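Local coordinates for protein peptidase M42 (Thaumarchaeota archaeon SCGC AB-539-E09, PDB 5DS0) that probably removes amino acids from the N-termini of peptides as a metal-dependent aminopeptidase of the M42 family, built as a twelve-subunit TET assembly, at residues Leu62-His66 against Leu234-Val238. Coordinates in Å, arbitrary orientation, origin at the centre of the assembly. Residues are numbered along the deposited sequence.
Sequences LMAGH and LVLEV. With CO (cobalt (II) ion), chain T.
Start with two extended strands running parallel, their axes 4.8 Å apart and 21° askew, Met63 beside Leu234 and Ala64 beside Val235. Three backbone hydrogen bonds link them: Leu234 N to Leu62 O (2.8 Å), Ala64 N to Leu234 O (3.2 Å) and Leu236 N to Ala64 O (2.9 Å). On one face, selenomethionine Met63 (m, t, m) sets its CG 4.2 Å from Leu234 CB and its SE 4.3 Å from Leu236 CD1; both leucines are mt, and helix 179-197 packs here through Leu188. Ala64 and Val235 (t) share the other face, against Ile305. Beyond Gly65 the backbones part, and the side chains of His66 and Glu237 converge on a cobalt ion. His66, chi1 p and chi2 near 90°, brings NE2 2.1 Å from cobalt, while its ND1 hydrogen-bonds Asp68 O. Glu237, with chi1 off-well at -104° and chi2 m, curls its carboxylate back so that OE1 (2.5 Å) and OE2 (2.2 Å) chelate the same ion; Val238 N donates a hydrogen bond to Glu237 OE1 (3.1 Å). Asp180 joins this site and also binds the second cobalt. His66 NE2 and Glu237 OE2, 3.0 Å apart, are thus co-ligands rather than a hydrogen-bonded pair: adjacent parallel strands are joined through the metal, in a two-metal centre characteristic of M42 aminopeptidases.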
# COMPACT_ATOMS: atom_id res chain seq x y z
N LEU C 62 -50.69 -19.90 8.69
CA LEU C 62 -49.60 -19.85 9.66
C LEU C 62 -49.10 -18.42 9.79
O LEU C 62 -48.66 -17.84 8.80
CB LEU C 62 -48.46 -20.77 9.22
CG LEU C 62 -47.18 -20.73 10.06
CD1 LEU C 62 -47.46 -20.90 11.53
CD2 LEU C 62 -46.21 -21.79 9.59
N MSE C 63 -49.19 -17.87 11.00
CA MSE C 63 -48.53 -16.62 11.31
C MSE C 63 -47.37 -16.92 12.20
O MSE C 63 -47.51 -17.65 13.17
CB MSE C 63 -49.42 -15.69 12.10
CG MSE C 63 -50.56 -15.15 11.27
SE MSE C 63 -51.27 -13.58 12.23
CE MSE C 63 -52.26 -14.50 13.67
N ALA C 64 -46.21 -16.36 11.90
CA ALA C 64 -45.01 -16.68 12.65
C ALA C 64 -44.23 -15.44 13.01
O ALA C 64 -44.04 -14.56 12.16
CB ALA C 64 -44.13 -17.63 11.87
N GLY C 65 -43.78 -15.36 14.26
CA GLY C 65 -42.83 -14.34 14.70
C GLY C 65 -41.85 -14.97 15.67
O GLY C 65 -42.26 -15.61 16.62
N HIS C 66 -40.56 -14.82 15.42
CA HIS C 66 -39.57 -15.53 16.24
C HIS C 66 -39.33 -14.82 17.56
O HIS C 66 -39.21 -13.60 17.60
CB HIS C 66 -38.26 -15.79 15.47
CG HIS C 66 -37.46 -14.56 15.15
ND1 HIS C 66 -36.52 -14.04 16.00
CD2 HIS C 66 -37.43 -13.79 14.03
CE1 HIS C 66 -35.95 -12.98 15.44
NE2 HIS C 66 -36.49 -12.81 14.25
N LEU C 234 -48.27 -15.96 6.81
CA LEU C 234 -47.98 -14.56 7.04
C LEU C 234 -46.87 -14.47 8.07
O LEU C 234 -47.09 -14.75 9.23
CB LEU C 234 -49.19 -13.83 7.58
CG LEU C 234 -50.49 -13.94 6.79
CD1 LEU C 234 -51.58 -13.17 7.52
CD2 LEU C 234 -50.31 -13.42 5.37
N VAL C 235 -45.67 -14.13 7.64
CA VAL C 235 -44.57 -14.01 8.56
C VAL C 235 -44.44 -12.57 9.00
O VAL C 235 -44.45 -11.66 8.17
CB VAL C 235 -43.27 -14.49 7.92
CG1 VAL C 235 -42.09 -14.16 8.80
CG2 VAL C 235 -43.35 -15.98 7.67
N LEU C 236 -44.34 -12.38 10.30
CA LEU C 236 -44.22 -11.05 10.89
C LEU C 236 -42.81 -10.84 11.35
O LEU C 236 -42.28 -11.66 12.08
CB LEU C 236 -45.16 -10.90 12.05
CG LEU C 236 -46.60 -11.06 11.58
CD1 LEU C 236 -47.55 -11.56 12.67
CD2 LEU C 236 -47.08 -9.75 11.04
N GLU C 237 -42.19 -9.77 10.90
CA GLU C 237 -40.80 -9.49 11.19
C GLU C 237 -40.64 -8.00 11.41
O GLU C 237 -41.61 -7.24 11.34
CB GLU C 237 -39.90 -9.93 10.03
CG GLU C 237 -39.11 -11.22 10.23
CD GLU C 237 -38.02 -11.20 11.32
OE1 GLU C 237 -37.77 -10.18 11.98
OE2 GLU C 237 -37.37 -12.25 11.49
N VAL C 238 -39.41 -7.59 11.68
CA VAL C 238 -39.07 -6.20 11.70
C VAL C 238 -38.43 -5.85 10.36
O VAL C 238 -37.98 -6.72 9.64
CB VAL C 238 -38.09 -5.88 12.84
CG1 VAL C 238 -38.76 -6.08 14.18
CG2 VAL C 238 -36.83 -6.72 12.74
CO CO T . -35.82 -11.43 12.83